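PDB 3M7N: exosome complex component Rrp42, which probably serves as a non-catalytic subunit of the archaeal exosome, an RNA-degrading complex, and contributes to shaping the active site of its Rrp41 partner. Local coordinates for residues 10-15 / 203-207; 216-220 / 249-253; 209-213 / 225-231. All blocks are in the same frame, centred on the assembly; numbering follows the deposited sequence.

Interaction 1: residues 10-15 / 203-207; sequences KRDYVL and EEMSV
Arg11 and Val207 meet edge-on, the guanidinium turned so that the Val207 carbonyl oxygen lies near its plane. The bond runs from Arg11 NE to Val207 O over 3.0 Å. It is somewhat bent, with an angle of 144° at the hydrogen. The chain of Arg11 leaves the helix with CG anti to the backbone N (chi1 179°) and stays extended as far as NE. Its methylenes therefore pass along the backbone of 206-207, with Arg11 CD 3.3 Å from Ser206 O. Leu15 CD1 lies over one face of the guanidinium, and Arg11 NH2 goes on to an acidic side chain of another protein chain.

Val207 also sends CG2 against the helix. Val14 CG1 touches it at 3.7 Å, and Leu15 CD2 comes within 4.0 Å of the same methyl. The other methyl of Val14, CG2, sits beside the backbone at Glu203 and Glu204.

Lys10 closes the other end. Its chain bends at chi2 and chi3 and brings NZ to Glu203 OE1 at 2.9 Å, a salt bridge made from above the carboxylate plane. Between these two ends Ser206 CB points at the helix. Ser206 OG does not bond across the contact but turns back to Glu203 O at 2.7 Å. That oxygen also accepts from Ser206 N, so two bonds from one residue hold the turn in shape beside helix 4-19.

The N-terminal helix 4-19 packs here against the short, weakly bonded helix 202-205 and the turn after it, in an RNase PH-family subunit.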
ATOM      1  N   LYS H  10     -10.488 -25.988  17.738  1.00 38.83           N
ATOM      2  CA  LYS H  10      -9.436 -26.135  18.734  1.00 40.89           C
ATOM      3  C   LYS H  10      -9.742 -25.271  19.957  1.00 35.81           C
ATOM      4  O   LYS H  10      -9.384 -25.613  21.075  1.00 34.89           O
ATOM      5  CB  LYS H  10      -8.075 -25.742  18.147  1.00 36.43           C
ATOM      6  CG  LYS H  10      -6.944 -25.830  19.150  1.00 40.31           C
ATOM      7  CD  LYS H  10      -6.628 -27.273  19.450  1.00 42.48           C
ATOM      8  CE  LYS H  10      -6.225 -27.958  18.166  1.00 40.95           C
ATOM      9  NZ  LYS H  10      -5.555 -29.256  18.420  1.00 53.29           N
ATOM     10  N   ARG H  11     -10.399 -24.143  19.731  1.00 35.37           N
ATOM     11  CA  ARG H  11     -10.833 -23.297  20.823  1.00 33.93           C
ATOM     12  C   ARG H  11     -11.836 -24.045  21.712  1.00 37.76           C
ATOM     13  O   ARG H  11     -11.732 -24.023  22.943  1.00 33.84           O
ATOM     14  CB  ARG H  11     -11.431 -21.992  20.294  1.00 35.86           C
ATOM     15  CG  ARG H  11     -11.933 -21.050  21.382  1.00 34.92           C
ATOM     16  CD  ARG H  11     -12.120 -19.636  20.852  1.00 34.93           C
ATOM     17  NE  ARG H  11     -12.761 -18.777  21.846  1.00 38.86           N
ATOM     18  CZ  ARG H  11     -14.064 -18.811  22.124  1.00 38.97           C
ATOM     19  NH1 ARG H  11     -14.561 -18.000  23.038  1.00 38.38           N
ATOM     20  NH2 ARG H  11     -14.873 -19.652  21.480  1.00 36.40           N
ATOM     21  N   ASP H  12     -12.795 -24.724  21.089  1.00 35.68           N
ATOM     22  CA  ASP H  12     -13.748 -25.522  21.848  1.00 32.67           C
ATOM     23  C   ASP H  12     -13.051 -26.578  22.698  1.00 35.00           C
ATOM     24  O   ASP H  12     -13.447 -26.821  23.825  1.00 35.42           O
ATOM     25  CB  ASP H  12     -14.752 -26.194  20.923  1.00 36.80           C
ATOM     26  CG  ASP H  12     -15.818 -25.234  20.418  1.00 39.63           C
ATOM     27  OD1 ASP H  12     -16.612 -25.649  19.548  1.00 34.71           O
ATOM     28  OD2 ASP H  12     -15.860 -24.076  20.891  1.00 35.37           O
ATOM     29  N   TYR H  13     -12.013 -27.202  22.150  1.00 33.48           N
ATOM     30  CA  TYR H  13     -11.311 -28.263  22.849  1.00 35.04           C
ATOM     31  C   TYR H  13     -10.577 -27.741  24.095  1.00 33.13           C
ATOM     32  O   TYR H  13     -10.710 -28.299  25.181  1.00 33.18           O
ATOM     33  CB  TYR H  13     -10.337 -28.978  21.917  1.00 32.03           C
ATOM     34  CG  TYR H  13      -9.720 -30.189  22.571  1.00 37.00           C
ATOM     35  CD1 TYR H  13     -10.509 -31.260  22.965  1.00 39.95           C
ATOM     36  CD2 TYR H  13      -8.353 -30.262  22.806  1.00 35.26           C
ATOM     37  CE1 TYR H  13      -9.955 -32.367  23.577  1.00 40.57           C
ATOM     38  CE2 TYR H  13      -7.793 -31.365  23.411  1.00 35.92           C
ATOM     39  CZ  TYR H  13      -8.596 -32.416  23.797  1.00 42.43           C
ATOM     40  OH  TYR H  13      -8.041 -33.522  24.399  1.00 42.89           O
ATOM     41  N   VAL H  14      -9.818 -26.666  23.929  1.00 29.44           N
ATOM     42  CA  VAL H  14      -9.165 -26.007  25.044  1.00 29.35           C
ATOM     43  C   VAL H  14     -10.186 -25.579  26.092  1.00 31.66           C
ATOM     44  O   VAL H  14      -9.990 -25.800  27.277  1.00 33.03           O
ATOM     45  CB  VAL H  14      -8.391 -24.774  24.584  1.00 28.74           C
ATOM     46  CG1 VAL H  14      -7.833 -24.025  25.774  1.00 31.62           C
ATOM     47  CG2 VAL H  14      -7.278 -25.175  23.617  1.00 29.75           C
ATOM     48  N   LEU H  15     -11.284 -24.978  25.659  1.00 31.27           N
ATOM     49  CA  LEU H  15     -12.263 -24.482  26.616  1.00 35.07           C
ATOM     50  C   LEU H  15     -12.928 -25.631  27.360  1.00 32.79           C
ATOM     51  O   LEU H  15     -13.235 -25.523  28.548  1.00 33.16           O
ATOM     52  CB  LEU H  15     -13.294 -23.562  25.947  1.00 28.62           C
ATOM     53  CG  LEU H  15     -12.677 -22.243  25.466  1.00 33.14           C
ATOM     54  CD1 LEU H  15     -13.656 -21.399  24.640  1.00 34.28           C
ATOM     55  CD2 LEU H  15     -12.105 -21.423  26.635  1.00 29.52           C
ATOM     56  N   GLU H 203      -1.736 -23.604  20.490  1.00 25.60           N
ATOM     57  CA  GLU H 203      -3.046 -24.228  20.520  1.00 25.66           C
ATOM     58  C   GLU H 203      -3.945 -23.530  21.525  1.00 30.79           C
ATOM     59  O   GLU H 203      -5.119 -23.288  21.258  1.00 30.27           O
ATOM     60  CB  GLU H 203      -2.918 -25.697  20.875  1.00 35.23           C
ATOM     61  CG  GLU H 203      -2.157 -26.489  19.846  1.00 39.04           C
ATOM     62  CD  GLU H 203      -2.736 -27.861  19.650  1.00 48.55           C
ATOM     63  OE1 GLU H 203      -2.775 -28.322  18.493  1.00 64.56           O
ATOM     64  OE2 GLU H 203      -3.168 -28.478  20.643  1.00 57.28           O
ATOM     65  N   GLU H 204      -3.385 -23.179  22.677  1.00 28.34           N
ATOM     66  CA  GLU H 204      -4.159 -22.474  23.680  1.00 27.55           C
ATOM     67  C   GLU H 204      -4.538 -21.081  23.201  1.00 27.20           C
ATOM     68  O   GLU H 204      -5.612 -20.592  23.530  1.00 25.77           O
ATOM     69  CB  GLU H 204      -3.437 -22.442  25.039  1.00 26.03           C
ATOM     70  CG  GLU H 204      -3.397 -23.810  25.730  1.00 25.77           C
ATOM     71  CD  GLU H 204      -2.394 -23.876  26.884  1.00 28.64           C
ATOM     72  OE1 GLU H 204      -2.634 -24.643  27.852  1.00 25.59           O
ATOM     73  OE2 GLU H 204      -1.374 -23.160  26.816  1.00 24.22           O
ATOM     74  N   MET H 205      -3.672 -20.447  22.415  1.00 25.05           N
ATOM     75  CA  MET H 205      -3.964 -19.107  21.924  1.00 24.86           C
ATOM     76  C   MET H 205      -5.187 -19.104  20.991  1.00 27.20           C
ATOM     77  O   MET H 205      -5.738 -18.063  20.702  1.00 29.48           O
ATOM     78  CB  MET H 205      -2.753 -18.503  21.210  1.00 26.09           C
ATOM     79  CG  MET H 205      -1.553 -18.185  22.119  1.00 30.57           C
ATOM     80  SD  MET H 205      -1.898 -17.083  23.509  1.00 30.72           S
ATOM     81  CE  MET H 205      -2.503 -15.625  22.645  1.00 26.00           C
ATOM     82  N   SER H 206      -5.619 -20.271  20.532  1.00 25.43           N
ATOM     83  CA  SER H 206      -6.818 -20.336  19.719  1.00 30.83           C
ATOM     84  C   SER H 206      -8.005 -19.700  20.439  1.00 29.40           C
ATOM     85  O   SER H 206      -8.981 -19.311  19.828  1.00 31.50           O
ATOM     86  CB  SER H 206      -7.148 -21.785  19.398  1.00 32.65           C
ATOM     87  OG  SER H 206      -7.629 -22.414  20.568  1.00 36.81           O
ATOM     88  N   VAL H 207      -7.921 -19.605  21.754  1.00 31.17           N
ATOM     89  CA  VAL H 207      -9.009 -19.047  22.536  1.00 30.79           C
ATOM     90  C   VAL H 207      -9.199 -17.555  22.294  1.00 30.91           C
ATOM     91  O   VAL H 207     -10.316 -17.064  22.322  1.00 37.46           O
ATOM     92  CB  VAL H 207      -8.817 -19.327  24.050  1.00 33.11           C
ATOM     93  CG1 VAL H 207      -9.853 -18.578  24.864  1.00 31.17           C
ATOM     94  CG2 VAL H 207      -8.904 -20.835  24.322  1.00 34.10           C
TER

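Interaction 2: residues 216-220 / 249-253; sequences TDKDD and ARKLR
A bend at chi3 (-80°) turns the guanidinium of Arg253 across the end of Thr216, after CG has left the helix anti to the backbone N. Thr216 OG1 sits between its own N and carbonyl carbon, where Arg253 NH2 reaches it at 3.0 Å. The N-H...O angle is 163°, and the oxygen lies close to the guanidinium plane. Asp217 O is over one face of the group, 3.0 Å above its plane and offset toward the rim. Ala249 O lies over the opposite face. Arg253 NE bonds to Leu183 O, so the guanidinium also ties into the chain before strand 185-192.

The loop is the turn of the hairpin formed by strands 211-216 and 222-228. It makes a type I beta turn from Asp217 to Asp220, and Asp217 OD1 adds an Asx turn by accepting from Asp219 N. Helix 235-253 packs against it.

Asp220 joins both arginines in a salt-bridge network. Arg250 NH2 meets Asp220 OD2 at 2.8 Å on the syn side, 33° out of the carboxylate plane. The ion pair from Arg253 NH1 to Asp220 OD1 is long, at 4.0 Å. A water links the three residues, accepting from Thr216 OG1 and Arg253 NH1 and donating to Asp220 OD1. A leucine in place of Arg253 removes these donors, and the loop would probably lose its tie to the helix through Thr216 OG1, with Asp220 left to pair with Arg250 alone in this network.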
ATOM      1  N   THR H 216      10.017  -9.151  35.959  1.00 27.41           N
ATOM      2  CA  THR H 216      10.700  -8.815  37.193  1.00 27.46           C
ATOM      3  C   THR H 216      12.212  -8.806  37.028  1.00 28.81           C
ATOM      4  O   THR H 216      12.759  -9.387  36.083  1.00 26.36           O
ATOM      5  CB  THR H 216      10.336  -9.797  38.305  1.00 27.27           C
ATOM      6  OG1 THR H 216      10.778 -11.100  37.925  1.00 27.50           O
ATOM      7  CG2 THR H 216       8.833  -9.832  38.527  1.00 24.47           C
ATOM      8  N   ASP H 217      12.880  -8.131  37.960  1.00 28.39           N
ATOM      9  CA  ASP H 217      14.329  -8.163  38.042  1.00 29.37           C
ATOM     10  C   ASP H 217      14.788  -9.211  39.062  1.00 32.08           C
ATOM     11  O   ASP H 217      13.975  -9.966  39.600  1.00 28.19           O
ATOM     12  CB  ASP H 217      14.905  -6.774  38.373  1.00 30.24           C
ATOM     13  CG  ASP H 217      14.553  -6.293  39.785  1.00 30.92           C
ATOM     14  OD1 ASP H 217      14.113  -7.100  40.622  1.00 27.17           O
ATOM     15  OD2 ASP H 217      14.726  -5.084  40.058  1.00 33.89           O
ATOM     16  N   LYS H 218      16.101  -9.239  39.289  1.00 33.55           N
ATOM     17  CA  LYS H 218      16.791 -10.065  40.294  1.00 37.24           C
ATOM     18  C   LYS H 218      16.125 -10.172  41.670  1.00 31.94           C
ATOM     19  O   LYS H 218      16.086 -11.230  42.277  1.00 33.33           O
ATOM     20  CB  LYS H 218      18.173  -9.440  40.545  1.00 39.05           C
ATOM     21  CG  LYS H 218      19.342 -10.205  40.022  1.00 39.00           C
ATOM     22  CD  LYS H 218      20.611  -9.513  40.489  1.00 45.25           C
ATOM     23  CE  LYS H 218      20.382  -8.015  40.532  1.00 43.11           C
ATOM     24  NZ  LYS H 218      21.372  -7.303  41.388  1.00 51.71           N
ATOM     25  N   ASP H 219      15.675  -9.039  42.183  1.00 33.24           N
ATOM     26  CA  ASP H 219      15.158  -8.951  43.540  1.00 32.58           C
ATOM     27  C   ASP H 219      13.663  -9.063  43.585  1.00 29.52           C
ATOM     28  O   ASP H 219      13.054  -8.659  44.573  1.00 36.16           O
ATOM     29  CB  ASP H 219      15.540  -7.597  44.153  1.00 33.90           C
ATOM     30  CG  ASP H 219      17.033  -7.361  44.145  1.00 36.36           C
ATOM     31  OD1 ASP H 219      17.782  -8.340  44.360  1.00 39.89           O
ATOM     32  OD2 ASP H 219      17.459  -6.203  43.925  1.00 43.17           O
ATOM     33  N   ASP H 220      13.064  -9.556  42.508  1.00 29.83           N
ATOM     34  CA  ASP H 220      11.605  -9.723  42.436  1.00 31.50           C
ATOM     35  C   ASP H 220      10.824  -8.402  42.369  1.00 30.24           C
ATOM     36  O   ASP H 220       9.614  -8.389  42.560  1.00 28.98           O
ATOM     37  CB  ASP H 220      11.070 -10.563  43.603  1.00 27.50           C
ATOM     38  CG  ASP H 220      11.551 -12.018  43.567  1.00 39.23           C
ATOM     39  OD1 ASP H 220      12.259 -12.429  42.621  1.00 38.91           O
ATOM     40  OD2 ASP H 220      11.203 -12.769  44.501  1.00 41.53           O
ATOM     41  N   ALA H 249       8.898 -16.353  37.448  1.00 24.43           N
ATOM     42  CA  ALA H 249      10.059 -15.612  36.973  1.00 24.82           C
ATOM     43  C   ALA H 249      11.327 -16.031  37.723  1.00 29.99           C
ATOM     44  O   ALA H 249      12.413 -16.133  37.138  1.00 28.64           O
ATOM     45  CB  ALA H 249       9.813 -14.093  37.138  1.00 18.75           C
ATOM     46  N   ARG H 250      11.180 -16.261  39.025  1.00 30.47           N
ATOM     47  CA  ARG H 250      12.293 -16.690  39.862  1.00 34.20           C
ATOM     48  C   ARG H 250      12.784 -18.065  39.434  1.00 32.08           C
ATOM     49  O   ARG H 250      13.973 -18.250  39.235  1.00 33.77           O
ATOM     50  CB  ARG H 250      11.906 -16.710  41.354  1.00 35.68           C
ATOM     51  CG  ARG H 250      12.360 -15.487  42.160  1.00 42.55           C
ATOM     52  CD  ARG H 250      12.618 -15.856  43.632  1.00 41.81           C
ATOM     53  NE  ARG H 250      11.670 -16.868  44.089  1.00 38.25           N
ATOM     54  CZ  ARG H 250      10.446 -16.606  44.537  1.00 39.19           C
ATOM     55  NH1 ARG H 250       9.652 -17.601  44.915  1.00 37.49           N
ATOM     56  NH2 ARG H 250      10.017 -15.354  44.618  1.00 39.65           N
ATOM     57  N   LYS H 251      11.876 -19.030  39.307  1.00 30.06           N
ATOM     58  CA  LYS H 251      12.267 -20.353  38.813  1.00 35.11           C
ATOM     59  C   LYS H 251      13.016 -20.238  37.483  1.00 39.28           C
ATOM     60  O   LYS H 251      14.103 -20.797  37.307  1.00 46.57           O
ATOM     61  CB  LYS H 251      11.042 -21.232  38.606  1.00 33.71           C
ATOM     62  CG  LYS H 251      10.498 -21.899  39.861  1.00 43.78           C
ATOM     63  CD  LYS H 251      10.640 -21.013  41.077  1.00 44.91           C
ATOM     64  CE  LYS H 251      10.314 -21.766  42.368  1.00 46.23           C
ATOM     65  NZ  LYS H 251      11.009 -21.120  43.536  1.00 50.35           N
ATOM     66  N   LEU H 252      12.425 -19.506  36.548  1.00 29.29           N
ATOM     67  CA  LEU H 252      13.037 -19.297  35.254  1.00 34.07           C
ATOM     68  C   LEU H 252      14.441 -18.761  35.401  1.00 36.14           C
ATOM     69  O   LEU H 252      15.369 -19.197  34.711  1.00 38.59           O
ATOM     70  CB  LEU H 252      12.179 -18.340  34.413  1.00 27.65           C
ATOM     71  CG  LEU H 252      10.981 -19.062  33.787  1.00 29.80           C
ATOM     72  CD1 LEU H 252      10.108 -18.121  32.989  1.00 24.75           C
ATOM     73  CD2 LEU H 252      11.475 -20.221  32.912  1.00 27.73           C
ATOM     74  N   ARG H 253      14.581 -17.799  36.302  1.00 36.92           N
ATOM     75  CA  ARG H 253      15.824 -17.079  36.507  1.00 35.81           C
ATOM     76  C   ARG H 253      16.899 -18.075  36.916  1.00 41.96           C
ATOM     77  O   ARG H 253      18.075 -17.890  36.630  1.00 45.57           O
ATOM     78  CB  ARG H 253      15.612 -16.002  37.579  1.00 33.92           C
ATOM     79  CG  ARG H 253      16.707 -14.953  37.697  1.00 30.79           C
ATOM     80  CD  ARG H 253      16.225 -13.745  38.500  1.00 30.81           C
ATOM     81  NE  ARG H 253      15.419 -12.854  37.688  1.00 27.23           N
ATOM     82  CZ  ARG H 253      14.128 -12.603  37.872  1.00 31.57           C
ATOM     83  NH1 ARG H 253      13.456 -13.165  38.885  1.00 25.74           N
ATOM     84  NH2 ARG H 253      13.507 -11.775  37.024  1.00 25.99           N
TER
HETATM   85  O   HOH W   1      10.677 -12.867  39.978  1.00 22.94           O
HETATM   86  O   HOH W   2      14.719 -13.426  41.836  1.00 40.04           O

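Interaction 3: residues 209-213 / 225-231; sequences DTTLT and MQKSGGY
Tyr231 lays one face of its ring against Thr210, whose CB stands 4.0 Å from the ring centroid in a CH-pi contact. The methyl Thr210 CG2 lies alongside, 3.7 Å from Tyr231 CB. The Thr210 hydroxyl bonds to Ile191 O in the neighbouring strand. Tyr231 CG sits between the backbone N and the carbonyl carbon (chi1 71°), which turns the ring back over the strand end. There Tyr231 OH donates to Thr211 O at 2.7 Å. This bond comes from well above the carbonyl plane, 70° out of it. Ser228 N reaches the same oxygen from the opposite face, so two donors grip it. Lys227 NZ bonds to Tyr231 O at 2.7 Å, which ties the residue back to the strand.

Thr211 to Thr213 and Gln226 to Ser228 form the antiparallel ladder of a beta hairpin. Thr211 pairs with Ser228 and Thr213 with Gln226 in hydrogen-bonded pairs, while Leu212 and Lys227 make the non-hydrogen-bonded pair between them. Met225 and Gln226 also pair with a strand of the exonuclease 1 chain, so the sheet continues across the subunit interface. Gln226 OE1 accepts from Gln205 of that chain and from Arg111 of its own.

Thr211, Thr213, Gln226 and Ser228 share one sheet face. A water there bridges Thr211 OG1 and Thr213 OG1, and Thr213 OG1 also bonds to Thr188. Leu212 projects from the other face, its CD2 4.0 Å from Lys227 CA, and packs on Leu241 of helix 235-253.

Gly229 comes close to the opposing chain: its CA makes a CA-H...O contact of 3.2 Å with Asp209 O. A CB on this residue would collide with that oxygen and with Thr210 CA.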
ATOM      1  N   ASP H 209      -6.601 -13.568  21.836  1.00 30.86           N
ATOM      2  CA  ASP H 209      -5.292 -12.965  22.069  1.00 32.86           C
ATOM      3  C   ASP H 209      -5.314 -12.081  23.317  1.00 31.40           C
ATOM      4  O   ASP H 209      -5.027 -10.891  23.259  1.00 32.69           O
ATOM      5  CB  ASP H 209      -4.853 -12.162  20.847  1.00 35.05           C
ATOM      6  CG  ASP H 209      -3.371 -11.833  20.861  1.00 52.49           C
ATOM      7  OD1 ASP H 209      -2.667 -12.266  21.804  1.00 53.91           O
ATOM      8  OD2 ASP H 209      -2.902 -11.142  19.924  1.00 64.24           O
ATOM      9  N   THR H 210      -5.654 -12.681  24.447  1.00 27.89           N
ATOM     10  CA  THR H 210      -5.942 -11.925  25.665  1.00 28.55           C
ATOM     11  C   THR H 210      -4.948 -12.313  26.760  1.00 28.85           C
ATOM     12  O   THR H 210      -5.119 -13.325  27.456  1.00 23.45           O
ATOM     13  CB  THR H 210      -7.341 -12.238  26.133  1.00 24.99           C
ATOM     14  OG1 THR H 210      -7.511 -13.661  26.126  1.00 28.25           O
ATOM     15  CG2 THR H 210      -8.345 -11.640  25.190  1.00 26.89           C
ATOM     16  N   THR H 211      -3.898 -11.515  26.892  1.00 23.70           N
ATOM     17  CA  THR H 211      -2.791 -11.891  27.737  1.00 24.70           C
ATOM     18  C   THR H 211      -2.396 -10.838  28.775  1.00 24.79           C
ATOM     19  O   THR H 211      -2.828  -9.679  28.738  1.00 21.27           O
ATOM     20  CB  THR H 211      -1.546 -12.232  26.894  1.00 25.16           C
ATOM     21  OG1 THR H 211      -1.087 -11.055  26.224  1.00 24.77           O
ATOM     22  CG2 THR H 211      -1.851 -13.344  25.873  1.00 23.99           C
ATOM     23  N   LEU H 212      -1.548 -11.272  29.700  1.00 25.59           N
ATOM     24  CA  LEU H 212      -0.958 -10.378  30.684  1.00 24.14           C
ATOM     25  C   LEU H 212       0.504 -10.782  30.824  1.00 22.81           C
ATOM     26  O   LEU H 212       0.827 -11.960  30.970  1.00 23.45           O
ATOM     27  CB  LEU H 212      -1.739 -10.473  32.001  1.00 22.59           C
ATOM     28  CG  LEU H 212      -1.598  -9.512  33.195  1.00 30.32           C
ATOM     29  CD1 LEU H 212      -0.800 -10.134  34.301  1.00 29.27           C
ATOM     30  CD2 LEU H 212      -1.061  -8.131  32.846  1.00 25.42           C
ATOM     31  N   THR H 213       1.387  -9.806  30.715  1.00 21.67           N
ATOM     32  CA  THR H 213       2.809 -10.036  30.870  1.00 23.94           C
ATOM     33  C   THR H 213       3.336  -9.254  32.074  1.00 25.12           C
ATOM     34  O   THR H 213       3.067  -8.065  32.211  1.00 25.59           O
ATOM     35  CB  THR H 213       3.590  -9.582  29.610  1.00 22.80           C
ATOM     36  OG1 THR H 213       3.176 -10.351  28.479  1.00 25.16           O
ATOM     37  CG2 THR H 213       5.062  -9.781  29.818  1.00 26.02           C
ATOM     38  N   MET H 225       5.150  -4.229  32.988  1.00 23.24           N
ATOM     39  CA  MET H 225       3.952  -5.039  32.850  1.00 23.69           C
ATOM     40  C   MET H 225       3.180  -4.564  31.635  1.00 27.63           C
ATOM     41  O   MET H 225       3.234  -3.389  31.262  1.00 26.47           O
ATOM     42  CB  MET H 225       3.053  -4.958  34.085  1.00 24.52           C
ATOM     43  CG  MET H 225       3.693  -5.355  35.414  1.00 28.17           C
ATOM     44  SD  MET H 225       2.614  -4.942  36.819  1.00 34.12           S
ATOM     45  CE  MET H 225       1.433  -6.214  36.593  1.00 27.70           C
ATOM     46  N   GLN H 226       2.441  -5.485  31.037  1.00 25.42           N
ATOM     47  CA  GLN H 226       1.691  -5.195  29.846  1.00 24.35           C
ATOM     48  C   GLN H 226       0.467  -6.108  29.759  1.00 27.72           C
ATOM     49  O   GLN H 226       0.594  -7.331  29.638  1.00 28.71           O
ATOM     50  CB  GLN H 226       2.603  -5.424  28.631  1.00 32.71           C
ATOM     51  CG  GLN H 226       1.919  -5.285  27.262  1.00 26.70           C
ATOM     52  CD  GLN H 226       1.547  -3.864  26.957  1.00 34.75           C
ATOM     53  OE1 GLN H 226       2.259  -2.907  27.330  1.00 31.56           O
ATOM     54  NE2 GLN H 226       0.425  -3.701  26.264  1.00 38.51           N
ATOM     55  N   LYS H 227      -0.718  -5.516  29.841  1.00 25.87           N
ATOM     56  CA  LYS H 227      -1.942  -6.217  29.468  1.00 27.11           C
ATOM     57  C   LYS H 227      -2.214  -6.028  27.945  1.00 27.79           C
ATOM     58  O   LYS H 227      -2.079  -4.920  27.426  1.00 24.29           O
ATOM     59  CB  LYS H 227      -3.106  -5.695  30.311  1.00 20.73           C
ATOM     60  CG  LYS H 227      -4.453  -6.190  29.840  1.00 25.87           C
ATOM     61  CD  LYS H 227      -5.572  -5.701  30.747  1.00 27.55           C
ATOM     62  CE  LYS H 227      -6.680  -5.041  29.955  1.00 25.93           C
ATOM     63  NZ  LYS H 227      -7.475  -5.955  29.153  1.00 27.73           N
ATOM     64  N   SER H 228      -2.576  -7.096  27.230  1.00 26.50           N
ATOM     65  CA  SER H 228      -2.847  -6.981  25.781  1.00 27.85           C
ATOM     66  C   SER H 228      -4.074  -7.742  25.379  1.00 27.72           C
ATOM     67  O   SER H 228      -4.314  -8.847  25.880  1.00 26.31           O
ATOM     68  CB  SER H 228      -1.702  -7.537  24.925  1.00 25.64           C
ATOM     69  OG  SER H 228      -0.521  -6.797  25.080  1.00 35.53           O
ATOM     70  N   GLY H 229      -4.819  -7.176  24.431  1.00 25.73           N
ATOM     71  CA  GLY H 229      -5.976  -7.854  23.879  1.00 26.31           C
ATOM     72  C   GLY H 229      -7.271  -7.216  24.323  1.00 27.65           C
ATOM     73  O   GLY H 229      -7.292  -6.422  25.271  1.00 26.57           O
ATOM     74  N   GLY H 230      -8.357  -7.553  23.636  1.00 27.22           N
ATOM     75  CA  GLY H 230      -9.644  -6.959  23.934  1.00 26.87           C
ATOM     76  C   GLY H 230     -10.411  -7.736  24.980  1.00 31.71           C
ATOM     77  O   GLY H 230     -11.329  -8.474  24.650  1.00 34.38           O
ATOM     78  N   TYR H 231     -10.028  -7.592  26.243  1.00 26.45           N
ATOM     79  CA  TYR H 231     -10.753  -8.251  27.310  1.00 26.91           C
ATOM     80  C   TYR H 231     -10.774  -7.372  28.547  1.00 32.98           C
ATOM     81  O   TYR H 231     -10.062  -6.365  28.623  1.00 28.33           O
ATOM     82  CB  TYR H 231     -10.108  -9.590  27.648  1.00 27.53           C
ATOM     83  CG  TYR H 231      -8.743  -9.522  28.351  1.00 27.73           C
ATOM     84  CD1 TYR H 231      -8.601  -9.954  29.670  1.00 27.15           C
ATOM     85  CD2 TYR H 231      -7.609  -9.058  27.694  1.00 24.29           C
ATOM     86  CE1 TYR H 231      -7.373  -9.938  30.315  1.00 26.48           C
ATOM     87  CE2 TYR H 231      -6.359  -9.032  28.328  1.00 24.28           C
ATOM     88  CZ  TYR H 231      -6.251  -9.482  29.650  1.00 30.49           C
ATOM     89  OH  TYR H 231      -5.043  -9.474  30.327  1.00 25.91           O
TER
HETATM   90  O   HOH W   3       0.962  -9.752  27.381  1.00 28.96           O

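Overall arrangement
Interaction 1 closes along the chain before the other two open, whereas interactions 2 and 3 alternate their segments. Interactions 2 and 3 share the hairpin of strands 211-216 and 222-228: interaction 3 is at its open end and interaction 2 at its turn, with centres about 20 Å apart. Interaction 1 has its centre about 17 Å from that of interaction 3, and the two touch where Met205 packs on Thr211. Interactions 1 and 2 do not meet; their centres are about 29 Å apart. Interaction 1 joins helix 4-19 to the segment leading into strand 211-216, and interaction 2 ties helix 235-253 to the hairpin turn. The hairpin's edge strand 222-228 pairs with a strand of the exonuclease 1 chain, extending the four-stranded sheet across the interface.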